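Glucuronoarabinoxylan endo-1,4-beta-xylanase (Clostridium papyrosolvens, PDB 4FMV) probably cleaves internal beta-1,4 linkages of xylan as a family 30 glycoside hydrolase, this chain being its catalytic part, a (beta/alpha)8 barrel with an attached beta-domain. Local coordinates at residues A175-Q180 with W229-Y234; I138-E143 with T151-Q156; L287-K292 with Y351-S356; E249-M254 with N310-A315; C26-D31 with W66-A71. One frame throughout, in Å; residues are numbered along the deposited sequence.

Overall arrangement
Along the chain, interaction 5 closes first, then interactions 2 and 1; interactions 3 and 4 follow with alternating segments. Interaction 1 joins strands 172-178 and 227-232 and touches interaction 2, at the end of neighbouring strand 137-139, through E177 and S139; their centres are 11 Å apart. A salt bridge from K233 to E249 links interactions 1 and 4. Interactions 3 and 4, centres 13 Å apart, use helices 282-291 and 240-255, which pack on each other through I250, L287 and F290. Interactions 1 and 2 thus organise the barrel interior and strand ends, while 3 and 4 join the barrel to the beta-domain. Interaction 5 stands apart on the barrel's outer surface, its centre 33 Å from that of interaction 4.

Interaction 1: A175-Q180 with W229-Y234; sequences APESFQ and WMTEKY
E177 and T231 bring their CA atoms to 7.2 Å from each other on strands 172-178 and 227-232 of the (beta/alpha)8 barrel; strand 201-205 pairs with both, so the contact reaches past that strand through the barrel interior. One hydrogen bond carries it: T231 OG1 donates to E177 OE1 over 2.6 Å. The glutamate chain, extended beyond CG, meets the threonine at about a right angle. T231 OG1 is rotated to a place between its own backbone N and carbonyl carbon (chi1 61°), which aims the hydroxyl at the carboxylate. It arrives on the anti side of OE1, 31° out of the carboxylate plane. The same oxygen also takes a salt bridge from R47 and a hydrogen bond from H205, while OE2 is bound to S86 and S139. Five partners thus fix the rotation of this buried group. R47 has a second salt bridge to E232, near the strand ends where clan GH-A enzymes carry their active site. E177 OE1 and E232 OE1 lie 5.6 Å apart, and T231 CB comes to 3.4 Å from E177 OE1.

Interaction 2: I138-E143 with T151-Q156; sequences ISVQNE and TWWTPQ
With CG anti to the backbone N (chi1 173°) and a bend at chi2 (70°), Q141 lays its CB over one face of W153, near NE1, and brings its amide oxygen to the indole N-H. W153 NE1 donates to Q141 OE1 over 2.9 Å, from a position tilted 30° off the carbonyl plane, and Q141 CG lies 3.4 Å from W153 CD1. At the other end of the indole, V140 CG1 sits over the same face, above the six-membered ring toward its rim, 3.6 Å from W153 CH2, a CH-pi contact. V140 also packs on helix 155-164, so the loop after barrel strand 137-139 is held against that helix and the residues leading into it. T151 turns its hydroxyl elsewhere, to Q95 and N89. The other half of the Q141 amide is used as well: NE2 donates to N142 O over 2.8 Å and also to W88 O. Donors and acceptors therefore fix which way the amide is flipped, and the buried indole N-H has its acceptor.

Interaction 3: L287-K292 with Y351-S356; sequences LGQFAK and YVTDSS
The flat amide of Q289 meets strand 351-353 through its polar rim, oxygen toward T353 and nitrogen toward Y351. T353 OG1 donates to Q289 OE1 over 2.6 Å in the carbonyl plane, on a lone pair. Q289 NE2 donates to Y351 O over 3.0 Å, with the nitrogen well above the carbonyl plane of Y351. A bend at chi2 (-76°) turns the glutamine from the helix surface into this position, where OE1 also lies 3.3 Å from V352 C. The Y351 ring leads away from the glutamine and stacks with F293, while T353 OG1 has a second partner in the backbone N of M359. Both amide ends are thus held, which fixes its rotation in a buried place. Helix 287-291 runs nearly antiparallel to the strand, at 154°, with the axes 9.2 Å apart. I381 of strand 380-387 packs beside Q289 and T353. This is the junction typical of family 30 enzymes, in which a side beta-domain is clamped to the (beta/alpha)8 barrel, here on its last helix.

Interaction 4: E249-M254 with N310-A315; sequences EIHDSM and NVYVSA
S314 OG and H251 ND1 share a water, which lies 2.6 Å from S314 OG and 2.9 Å from H251 ND1; S314 OG is also hydrogen-bonded to Y316 OH. The water meets the imidazole at its edge, in the ring plane. Over one face, Y312 CB sits above the ring centre, 3.7 Å from the centroid, in a CH-pi contact. The Y312 ring then leads away and turns an edge to that face, a T-shaped pair with planes at 62° and centroids 5.6 Å apart; K248 adds a cation-pi contact to the tyrosine. H251 CG stands anti to the backbone N (chi1 164°), which sends the ring out from helix 249-254 to the backbone of strand 311-315, with H251 CE1 3.3 Å from V313 N. I327 of the adjoining strand also touches the histidine. The helix, part of the barrel, and the strand, part of the beta-domain, cross at 48°. No direct hydrogen bond joins the two segments, so a water carries the polar link and ring contacts do the rest.

Interaction 5: C26-D31 with W66-A71; sequences CGTISD and WSPELA
T28 and P68 form the tight part of this contact, their CA atoms only 4.8 Å apart. T28 lies across P68 at about a right angle: its OG1, beside the backbone N and anti to the carbonyl carbon (chi1 -55°), comes to 3.6 Å from both P68 CA and P68 CB. G27 O approaches the same proline carbon, 3.9 Å from P68 CB. The solvent side is at these three residues, G27 and T28 being exposed and P68 partly so. A71 CB is set apart as the enclosed point of the contact, one helical turn further on, where the other branch of the threonine meets it, T28 CG2 lying 4.0 Å from A71 CB. No hydrogen bond joins the two segments, so they meet by van der Waals contact alone. Polar ties come from beside them, where N72 of the same helix bonds G27 O through its ND2 and the backbone N of I29 through its OD1. E69, buried, takes S23 and N72 on OE2 and the backbone N of R49 on OE1. Further along the loop, S30 caps the start of helix 31-40 by bonding the N of V33. The arrangement belongs to the outer layer of a (beta/alpha)8 barrel, where the loop after the first barrel strand lies against the N-terminal turn of helix 67-78, which follows the second.

Interaction 1: A175-Q180 with W229-Y234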
# COMPACT_ATOMS: atom_id res chain seq x y z
N ALA A 175 2.95 -12.16 -2.71
CA ALA A 175 3.09 -12.34 -4.14
C ALA A 175 1.80 -11.94 -4.84
O ALA A 175 0.76 -11.87 -4.18
CB ALA A 175 3.33 -13.82 -4.40
N PRO A 176 1.81 -11.91 -6.17
CA PRO A 176 2.85 -11.73 -7.21
C PRO A 176 3.35 -10.31 -7.48
O PRO A 176 4.29 -10.19 -8.25
CB PRO A 176 2.22 -12.39 -8.45
CG PRO A 176 0.80 -12.06 -8.30
CD PRO A 176 0.50 -12.15 -6.81
N GLU A 177 2.65 -9.27 -6.99
CA GLU A 177 2.95 -7.88 -7.35
C GLU A 177 2.94 -7.63 -8.87
O GLU A 177 3.88 -7.06 -9.42
CB GLU A 177 4.27 -7.41 -6.75
CG GLU A 177 4.29 -7.34 -5.19
CD GLU A 177 5.34 -6.36 -4.71
OE1 GLU A 177 5.04 -5.16 -4.75
OE2 GLU A 177 6.46 -6.79 -4.31
N SER A 178 1.88 -8.08 -9.53
CA SER A 178 1.68 -7.78 -10.94
C SER A 178 1.60 -6.27 -11.14
O SER A 178 1.01 -5.55 -10.32
CB SER A 178 0.39 -8.44 -11.43
OG SER A 178 0.04 -7.93 -12.70
N PHE A 179 2.18 -5.78 -12.24
CA PHE A 179 2.27 -4.34 -12.46
C PHE A 179 0.90 -3.68 -12.56
O PHE A 179 0.76 -2.52 -12.22
CB PHE A 179 3.11 -4.04 -13.72
CG PHE A 179 2.39 -4.29 -15.03
CD1 PHE A 179 2.19 -5.58 -15.50
CD2 PHE A 179 1.97 -3.22 -15.81
CE1 PHE A 179 1.53 -5.82 -16.72
CE2 PHE A 179 1.31 -3.44 -17.03
CZ PHE A 179 1.10 -4.74 -17.49
N GLN A 180 -0.03 -4.36 -13.22
CA GLN A 180 -1.46 -4.02 -13.25
C GLN A 180 -2.55 -4.78 -12.48
O GLN A 180 -3.71 -4.75 -12.91
CB GLN A 180 -1.94 -3.37 -14.57
CG GLN A 180 -1.92 -4.18 -15.78
CD GLN A 180 -2.52 -3.43 -16.97
OE1 GLN A 180 -3.45 -3.91 -17.60
NE2 GLN A 180 -1.96 -2.26 -17.29
N TRP A 229 -3.08 -6.18 -0.67
CA TRP A 229 -2.53 -4.83 -0.58
C TRP A 229 -2.19 -4.33 -1.97
O TRP A 229 -1.66 -5.07 -2.79
CB TRP A 229 -1.21 -4.80 0.19
CG TRP A 229 -1.20 -5.31 1.58
CD1 TRP A 229 -2.23 -5.85 2.30
CD2 TRP A 229 -0.05 -5.34 2.43
NE1 TRP A 229 -1.78 -6.22 3.56
CE2 TRP A 229 -0.44 -5.91 3.65
CE3 TRP A 229 1.29 -4.94 2.26
CZ2 TRP A 229 0.45 -6.09 4.71
CZ3 TRP A 229 2.17 -5.12 3.31
CH2 TRP A 229 1.75 -5.68 4.52
N MET A 230 -2.43 -3.04 -2.21
CA MET A 230 -1.91 -2.41 -3.40
C MET A 230 -0.54 -1.88 -2.95
O MET A 230 -0.46 -0.96 -2.12
CB MET A 230 -2.81 -1.24 -3.76
CG MET A 230 -2.69 -0.76 -5.18
SD MET A 230 -1.07 -0.16 -5.63
CE MET A 230 -0.86 1.24 -4.50
N THR A 231 0.52 -2.50 -3.44
CA THR A 231 1.88 -2.24 -2.94
C THR A 231 2.76 -1.21 -3.66
O THR A 231 3.85 -0.91 -3.19
CB THR A 231 2.66 -3.57 -2.85
OG1 THR A 231 2.77 -4.15 -4.16
CG2 THR A 231 1.96 -4.53 -1.93
N GLU A 232 2.37 -0.78 -4.86
CA GLU A 232 3.08 0.33 -5.50
C GLU A 232 2.20 1.12 -6.45
O GLU A 232 1.57 0.54 -7.35
CB GLU A 232 4.29 -0.20 -6.26
CG GLU A 232 5.31 0.88 -6.67
CD GLU A 232 6.20 0.39 -7.77
OE1 GLU A 232 6.85 -0.65 -7.59
OE2 GLU A 232 6.24 1.02 -8.84
N LYS A 233 2.19 2.45 -6.31
CA LYS A 233 1.64 3.33 -7.33
C LYS A 233 2.29 4.70 -7.13
O LYS A 233 2.55 5.11 -6.00
CB LYS A 233 0.10 3.40 -7.21
CG LYS A 233 -0.61 4.27 -8.27
CD LYS A 233 -0.29 3.81 -9.70
CE LYS A 233 -1.09 4.62 -10.76
NZ LYS A 233 -2.55 4.28 -10.78
N TYR A 234 2.52 5.43 -8.21
CA TYR A 234 2.85 6.84 -8.04
C TYR A 234 1.97 7.68 -8.96
O TYR A 234 1.31 7.15 -9.87
CB TYR A 234 4.35 7.11 -8.31
CG TYR A 234 4.70 6.98 -9.77
CD1 TYR A 234 4.58 8.08 -10.63
CD2 TYR A 234 5.11 5.76 -10.31
CE1 TYR A 234 4.87 7.98 -11.99
CE2 TYR A 234 5.43 5.67 -11.68
CZ TYR A 234 5.30 6.78 -12.50
OH TYR A 234 5.60 6.70 -13.84

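Interaction 2: I138-E143 with T151-Q156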
# COMPACT_ATOMS: atom_id res chain seq x y z
N ILE A 138 7.72 -10.56 3.07
CA ILE A 138 8.71 -10.44 2.03
C ILE A 138 8.14 -10.97 0.72
O ILE A 138 7.45 -11.99 0.72
CB ILE A 138 10.03 -11.16 2.42
CG1 ILE A 138 11.17 -10.74 1.48
CG2 ILE A 138 9.81 -12.70 2.47
CD1 ILE A 138 12.58 -11.04 2.07
N SER A 139 8.41 -10.25 -0.38
CA SER A 139 7.80 -10.51 -1.68
C SER A 139 8.73 -11.36 -2.54
O SER A 139 9.94 -11.21 -2.48
CB SER A 139 7.45 -9.19 -2.39
OG SER A 139 6.83 -9.37 -3.66
N VAL A 140 8.14 -12.27 -3.33
CA VAL A 140 8.91 -13.13 -4.22
C VAL A 140 9.51 -12.30 -5.36
O VAL A 140 10.69 -12.44 -5.69
CB VAL A 140 8.03 -14.29 -4.81
CG1 VAL A 140 8.83 -15.15 -5.82
CG2 VAL A 140 7.44 -15.15 -3.69
N GLN A 141 8.70 -11.49 -6.02
CA GLN A 141 9.20 -10.66 -7.11
C GLN A 141 8.38 -9.39 -7.31
O GLN A 141 7.14 -9.45 -7.35
CB GLN A 141 9.17 -11.51 -8.42
CG GLN A 141 9.54 -10.71 -9.71
CD GLN A 141 11.01 -10.30 -9.79
OE1 GLN A 141 11.89 -11.13 -9.59
NE2 GLN A 141 11.27 -9.00 -10.10
N ASN A 142 9.04 -8.27 -7.57
CA ASN A 142 8.37 -7.08 -8.08
C ASN A 142 8.02 -7.22 -9.57
O ASN A 142 8.91 -7.48 -10.39
CB ASN A 142 9.27 -5.86 -7.94
CG ASN A 142 8.60 -4.60 -8.43
OD1 ASN A 142 7.66 -4.12 -7.80
ND2 ASN A 142 9.06 -4.07 -9.58
N GLU A 143 6.76 -7.00 -9.92
CA GLU A 143 6.31 -6.99 -11.33
C GLU A 143 6.96 -8.06 -12.20
O GLU A 143 7.62 -7.74 -13.19
CB GLU A 143 6.49 -5.60 -11.95
CG GLU A 143 5.75 -4.52 -11.14
CD GLU A 143 5.71 -3.18 -11.81
OE1 GLU A 143 6.22 -3.05 -12.93
OE2 GLU A 143 5.15 -2.24 -11.21
N THR A 151 13.92 -9.15 -13.63
CA THR A 151 13.68 -10.60 -13.75
C THR A 151 12.21 -11.04 -14.01
O THR A 151 11.32 -10.73 -13.21
CB THR A 151 14.25 -11.27 -12.46
OG1 THR A 151 15.65 -10.95 -12.37
CG2 THR A 151 14.09 -12.78 -12.47
N TRP A 152 11.97 -11.73 -15.12
CA TRP A 152 10.64 -12.28 -15.49
C TRP A 152 10.28 -13.58 -14.76
O TRP A 152 11.14 -14.45 -14.58
CB TRP A 152 10.60 -12.65 -16.98
CG TRP A 152 10.62 -11.53 -17.98
CD1 TRP A 152 11.71 -11.08 -18.70
CD2 TRP A 152 9.50 -10.75 -18.41
NE1 TRP A 152 11.33 -10.05 -19.53
CE2 TRP A 152 9.98 -9.83 -19.38
CE3 TRP A 152 8.13 -10.74 -18.08
CZ2 TRP A 152 9.15 -8.90 -20.01
CZ3 TRP A 152 7.31 -9.80 -18.71
CH2 TRP A 152 7.82 -8.90 -19.66
N TRP A 153 9.00 -13.73 -14.39
CA TRP A 153 8.46 -15.01 -13.97
C TRP A 153 7.12 -15.19 -14.65
O TRP A 153 6.28 -14.31 -14.56
CB TRP A 153 8.15 -15.05 -12.47
CG TRP A 153 9.28 -14.74 -11.53
CD1 TRP A 153 10.03 -13.61 -11.51
CD2 TRP A 153 9.73 -15.55 -10.45
NE1 TRP A 153 10.95 -13.67 -10.48
CE2 TRP A 153 10.78 -14.85 -9.81
CE3 TRP A 153 9.35 -16.81 -9.96
CZ2 TRP A 153 11.46 -15.37 -8.70
CZ3 TRP A 153 10.04 -17.32 -8.86
CH2 TRP A 153 11.07 -16.60 -8.24
N THR A 154 6.91 -16.31 -15.33
CA THR A 154 5.59 -16.63 -15.84
C THR A 154 4.69 -16.93 -14.65
O THR A 154 5.17 -17.18 -13.53
CB THR A 154 5.64 -17.88 -16.73
OG1 THR A 154 6.05 -19.00 -15.94
CG2 THR A 154 6.63 -17.67 -17.89
N PRO A 155 3.37 -16.89 -14.87
CA PRO A 155 2.47 -17.34 -13.80
C PRO A 155 2.84 -18.73 -13.30
O PRO A 155 2.72 -19.00 -12.11
CB PRO A 155 1.11 -17.35 -14.48
CG PRO A 155 1.22 -16.21 -15.48
CD PRO A 155 2.63 -16.31 -16.00
N GLN A 156 3.28 -19.60 -14.20
CA GLN A 156 3.61 -20.98 -13.80
C GLN A 156 4.89 -21.00 -12.97
O GLN A 156 4.99 -21.72 -11.98
CB GLN A 156 3.73 -21.92 -15.02
CG GLN A 156 4.10 -23.36 -14.65
CD GLN A 156 2.98 -24.07 -13.91
OE1 GLN A 156 1.81 -23.99 -14.31
NE2 GLN A 156 3.33 -24.76 -12.83

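Interaction 3: L287-K292 with Y351-S356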
# COMPACT_ATOMS: atom_id res chain seq x y z
N LEU A 287 -2.25 11.14 0.74
CA LEU A 287 -2.17 9.83 1.38
C LEU A 287 -2.37 9.94 2.89
O LEU A 287 -2.97 9.05 3.51
CB LEU A 287 -0.85 9.12 1.04
CG LEU A 287 -0.65 7.70 1.56
CD1 LEU A 287 -1.69 6.77 0.95
CD2 LEU A 287 0.75 7.20 1.23
N GLY A 288 -1.88 11.03 3.48
CA GLY A 288 -2.04 11.27 4.91
C GLY A 288 -3.49 11.42 5.39
O GLY A 288 -3.79 11.14 6.55
N GLN A 289 -4.37 11.92 4.51
CA GLN A 289 -5.79 12.02 4.82
C GLN A 289 -6.35 10.66 5.20
O GLN A 289 -7.36 10.56 5.93
CB GLN A 289 -6.56 12.53 3.59
CG GLN A 289 -6.20 13.94 3.14
CD GLN A 289 -6.78 15.04 4.01
OE1 GLN A 289 -6.33 16.18 3.96
NE2 GLN A 289 -7.80 14.70 4.79
N PHE A 290 -5.71 9.61 4.68
CA PHE A 290 -5.99 8.22 5.05
C PHE A 290 -5.12 7.77 6.21
O PHE A 290 -5.65 7.36 7.26
CB PHE A 290 -5.82 7.28 3.85
CG PHE A 290 -6.85 7.50 2.75
CD1 PHE A 290 -6.60 8.39 1.72
CD2 PHE A 290 -8.05 6.81 2.76
CE1 PHE A 290 -7.55 8.61 0.72
CE2 PHE A 290 -9.00 7.00 1.76
CZ PHE A 290 -8.76 7.90 0.74
N ALA A 291 -3.80 7.79 6.00
CA ALA A 291 -2.81 7.17 6.91
C ALA A 291 -2.87 7.68 8.32
O ALA A 291 -2.77 6.90 9.26
CB ALA A 291 -1.41 7.41 6.39
N LYS A 292 -2.98 8.99 8.47
CA LYS A 292 -2.90 9.60 9.79
C LYS A 292 -4.06 9.15 10.64
O LYS A 292 -3.88 8.82 11.81
CB LYS A 292 -2.91 11.13 9.69
CG LYS A 292 -2.69 11.87 11.03
CD LYS A 292 -1.37 11.51 11.70
CE LYS A 292 -1.11 12.35 12.98
NZ LYS A 292 0.28 12.08 13.49
N TYR A 351 -10.00 17.77 8.32
CA TYR A 351 -8.68 18.10 7.81
C TYR A 351 -8.83 18.04 6.32
O TYR A 351 -9.42 17.07 5.80
CB TYR A 351 -7.66 17.05 8.27
CG TYR A 351 -7.52 16.95 9.77
CD1 TYR A 351 -6.63 17.77 10.45
CD2 TYR A 351 -8.28 16.05 10.50
CE1 TYR A 351 -6.50 17.70 11.82
CE2 TYR A 351 -8.15 15.97 11.88
CZ TYR A 351 -7.26 16.81 12.53
OH TYR A 351 -7.11 16.73 13.90
N VAL A 352 -8.30 19.04 5.61
CA VAL A 352 -8.58 19.14 4.18
C VAL A 352 -7.32 19.31 3.35
O VAL A 352 -6.42 20.04 3.74
CB VAL A 352 -9.59 20.28 3.85
CG1 VAL A 352 -9.02 21.62 4.23
CG2 VAL A 352 -9.98 20.27 2.36
N THR A 353 -7.27 18.63 2.21
CA THR A 353 -6.22 18.85 1.23
C THR A 353 -6.85 19.27 -0.10
O THR A 353 -7.75 18.60 -0.62
CB THR A 353 -5.35 17.60 1.03
OG1 THR A 353 -4.64 17.29 2.25
CG2 THR A 353 -4.34 17.81 -0.09
N ASP A 354 -6.39 20.39 -0.63
CA ASP A 354 -6.84 20.90 -1.93
C ASP A 354 -5.71 21.76 -2.53
O ASP A 354 -4.56 21.64 -2.08
CB ASP A 354 -8.20 21.64 -1.83
CG ASP A 354 -8.09 23.01 -1.22
OD1 ASP A 354 -7.02 23.34 -0.67
OD2 ASP A 354 -9.08 23.77 -1.27
N SER A 355 -6.01 22.54 -3.57
CA SER A 355 -4.98 23.34 -4.22
C SER A 355 -4.18 24.22 -3.26
O SER A 355 -2.99 24.43 -3.48
CB SER A 355 -5.56 24.18 -5.36
OG SER A 355 -6.38 25.23 -4.87
N SER A 356 -4.82 24.83 -2.26
CA SER A 356 -4.09 25.65 -1.28
C SER A 356 -3.80 25.01 0.08
O SER A 356 -3.10 25.61 0.91
CB SER A 356 -4.81 26.98 -1.06
OG SER A 356 -6.03 26.76 -0.36

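Interaction 4: E249-M254 with N310-A315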
# COMPACT_ATOMS: atom_id res chain seq x y z
N GLU A 249 -8.39 7.19 -6.54
CA GLU A 249 -7.89 5.82 -6.60
C GLU A 249 -7.74 5.15 -5.22
O GLU A 249 -8.03 3.96 -5.06
CB GLU A 249 -6.55 5.77 -7.33
CG GLU A 249 -6.04 4.35 -7.49
CD GLU A 249 -4.84 4.31 -8.40
OE1 GLU A 249 -5.00 4.49 -9.62
OE2 GLU A 249 -3.74 4.12 -7.89
N ILE A 250 -7.29 5.90 -4.22
CA ILE A 250 -7.21 5.29 -2.90
C ILE A 250 -8.61 4.92 -2.41
O ILE A 250 -8.83 3.84 -1.87
CB ILE A 250 -6.49 6.19 -1.87
CG1 ILE A 250 -5.08 6.53 -2.37
CG2 ILE A 250 -6.41 5.48 -0.52
CD1 ILE A 250 -4.36 7.64 -1.53
N HIS A 251 -9.57 5.82 -2.63
CA HIS A 251 -10.97 5.52 -2.35
C HIS A 251 -11.40 4.23 -3.05
O HIS A 251 -11.99 3.35 -2.43
CB HIS A 251 -11.85 6.69 -2.79
CG HIS A 251 -13.31 6.36 -2.91
ND1 HIS A 251 -14.22 6.67 -1.93
CD2 HIS A 251 -14.00 5.74 -3.90
CE1 HIS A 251 -15.42 6.26 -2.30
NE2 HIS A 251 -15.32 5.69 -3.49
N ASP A 252 -11.07 4.11 -4.34
CA ASP A 252 -11.50 2.95 -5.13
C ASP A 252 -10.83 1.66 -4.61
O ASP A 252 -11.44 0.60 -4.57
CB ASP A 252 -11.19 3.16 -6.62
CG ASP A 252 -12.16 4.14 -7.31
OD1 ASP A 252 -13.34 4.20 -6.93
OD2 ASP A 252 -11.75 4.85 -8.26
N SER A 253 -9.57 1.76 -4.20
CA SER A 253 -8.85 0.61 -3.65
C SER A 253 -9.51 0.13 -2.35
O SER A 253 -9.53 -1.07 -2.08
CB SER A 253 -7.38 0.94 -3.37
OG SER A 253 -7.24 1.72 -2.20
N MET A 254 -10.03 1.07 -1.56
CA MET A 254 -10.72 0.76 -0.32
C MET A 254 -12.13 0.23 -0.55
O MET A 254 -12.54 -0.75 0.06
CB MET A 254 -10.80 2.01 0.58
CG MET A 254 -9.46 2.46 1.15
SD MET A 254 -8.76 1.30 2.34
CE MET A 254 -7.32 0.64 1.51
N ASN A 310 -19.56 13.36 -8.62
CA ASN A 310 -18.18 13.72 -8.29
C ASN A 310 -17.91 13.79 -6.79
O ASN A 310 -16.92 14.37 -6.37
CB ASN A 310 -17.80 15.05 -8.96
CG ASN A 310 -17.73 14.95 -10.48
OD1 ASN A 310 -17.23 13.96 -11.03
ND2 ASN A 310 -18.19 15.99 -11.16
N VAL A 311 -18.74 13.12 -6.00
CA VAL A 311 -18.48 13.00 -4.57
C VAL A 311 -18.29 11.53 -4.23
O VAL A 311 -19.11 10.69 -4.58
CB VAL A 311 -19.61 13.59 -3.74
CG1 VAL A 311 -19.37 13.36 -2.23
CG2 VAL A 311 -19.80 15.09 -4.09
N TYR A 312 -17.19 11.23 -3.56
CA TYR A 312 -16.84 9.85 -3.23
C TYR A 312 -16.57 9.76 -1.74
O TYR A 312 -15.81 10.56 -1.20
CB TYR A 312 -15.61 9.44 -4.04
CG TYR A 312 -15.87 9.58 -5.52
CD1 TYR A 312 -16.58 8.60 -6.21
CD2 TYR A 312 -15.44 10.71 -6.23
CE1 TYR A 312 -16.86 8.72 -7.56
CE2 TYR A 312 -15.69 10.84 -7.58
CZ TYR A 312 -16.41 9.84 -8.23
OH TYR A 312 -16.69 9.96 -9.57
N VAL A 313 -17.21 8.81 -1.07
CA VAL A 313 -17.12 8.76 0.39
C VAL A 313 -16.84 7.36 0.89
O VAL A 313 -17.43 6.39 0.41
CB VAL A 313 -18.42 9.31 1.06
CG1 VAL A 313 -18.37 9.13 2.58
CG2 VAL A 313 -18.63 10.77 0.70
N SER A 314 -15.92 7.24 1.85
CA SER A 314 -15.73 5.97 2.56
C SER A 314 -15.68 6.26 4.04
O SER A 314 -15.57 7.42 4.42
CB SER A 314 -14.46 5.24 2.09
OG SER A 314 -13.30 6.07 2.14
N ALA A 315 -15.79 5.23 4.87
CA ALA A 315 -15.83 5.43 6.32
C ALA A 315 -15.17 4.26 7.06
O ALA A 315 -15.12 3.15 6.54
CB ALA A 315 -17.28 5.63 6.79
O HOH W 1 -12.99 7.95 0.39

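Interaction 5: C26-D31 with W66-A71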
# COMPACT_ATOMS: atom_id res chain seq x y z
N CYS A 26 16.25 5.09 -2.24
CA CYS A 26 16.35 6.39 -1.54
C CYS A 26 17.62 6.51 -0.70
O CYS A 26 17.77 7.48 0.07
CB CYS A 26 15.10 6.65 -0.70
SG CYS A 26 13.63 6.73 -1.74
N GLY A 27 18.49 5.52 -0.80
CA GLY A 27 19.65 5.46 0.08
C GLY A 27 19.17 5.45 1.52
O GLY A 27 18.18 4.77 1.86
N THR A 28 19.87 6.20 2.37
CA THR A 28 19.48 6.36 3.76
C THR A 28 18.66 7.63 3.90
O THR A 28 19.20 8.74 3.77
CB THR A 28 20.72 6.42 4.65
OG1 THR A 28 21.51 5.25 4.40
CG2 THR A 28 20.36 6.50 6.15
N ILE A 29 17.37 7.47 4.19
CA ILE A 29 16.47 8.61 4.31
C ILE A 29 16.71 9.33 5.66
O ILE A 29 17.01 8.68 6.68
CB ILE A 29 15.02 8.18 4.15
CG1 ILE A 29 14.81 7.54 2.76
CG2 ILE A 29 14.10 9.34 4.35
CD1 ILE A 29 13.33 7.15 2.40
N SER A 30 16.61 10.67 5.66
CA SER A 30 16.89 11.45 6.87
C SER A 30 15.83 11.25 7.96
O SER A 30 14.69 10.87 7.68
CB SER A 30 16.98 12.94 6.54
OG SER A 30 15.71 13.45 6.15
N ASP A 31 16.19 11.50 9.21
CA ASP A 31 15.18 11.53 10.26
C ASP A 31 14.11 12.54 9.90
O ASP A 31 12.93 12.30 10.13
CB ASP A 31 15.78 11.90 11.62
CG ASP A 31 16.18 10.68 12.44
OD1 ASP A 31 15.43 9.68 12.46
OD2 ASP A 31 17.25 10.73 13.05
N TRP A 66 22.96 -3.83 2.55
CA TRP A 66 21.59 -3.84 3.07
C TRP A 66 21.36 -2.86 4.23
O TRP A 66 20.24 -2.71 4.73
CB TRP A 66 21.24 -5.26 3.50
CG TRP A 66 21.10 -6.20 2.33
CD1 TRP A 66 21.11 -5.88 1.01
CD2 TRP A 66 20.89 -7.62 2.39
NE1 TRP A 66 20.92 -7.01 0.23
CE2 TRP A 66 20.79 -8.10 1.07
CE3 TRP A 66 20.79 -8.54 3.44
CZ2 TRP A 66 20.60 -9.44 0.76
CZ3 TRP A 66 20.59 -9.88 3.14
CH2 TRP A 66 20.50 -10.32 1.80
N SER A 67 22.43 -2.19 4.66
CA SER A 67 22.35 -1.27 5.79
C SER A 67 21.49 -0.00 5.56
O SER A 67 20.89 0.49 6.51
CB SER A 67 23.74 -0.90 6.33
OG SER A 67 24.52 -0.27 5.34
N PRO A 68 21.51 0.57 4.35
CA PRO A 68 20.65 1.74 4.14
C PRO A 68 19.17 1.42 4.38
O PRO A 68 18.47 2.21 5.00
CB PRO A 68 20.90 2.10 2.66
CG PRO A 68 22.31 1.63 2.41
CD PRO A 68 22.38 0.32 3.18
N GLU A 69 18.70 0.28 3.90
CA GLU A 69 17.30 -0.06 4.06
C GLU A 69 17.01 -0.51 5.49
O GLU A 69 15.92 -0.29 6.00
CB GLU A 69 16.87 -1.12 3.04
CG GLU A 69 16.76 -0.60 1.59
CD GLU A 69 15.51 0.23 1.35
OE1 GLU A 69 14.98 0.21 0.21
OE2 GLU A 69 15.07 0.92 2.30
N LEU A 70 17.99 -1.14 6.15
CA LEU A 70 17.86 -1.36 7.60
C LEU A 70 17.62 -0.04 8.36
O LEU A 70 16.77 0.03 9.24
CB LEU A 70 19.09 -2.10 8.17
CG LEU A 70 19.14 -2.14 9.71
CD1 LEU A 70 18.01 -2.99 10.27
CD2 LEU A 70 20.48 -2.66 10.23
N ALA A 71 18.37 1.01 8.02
CA ALA A 71 18.20 2.28 8.71
C ALA A 71 16.80 2.85 8.46
O ALA A 71 16.16 3.40 9.37
CB ALA A 71 19.31 3.27 8.29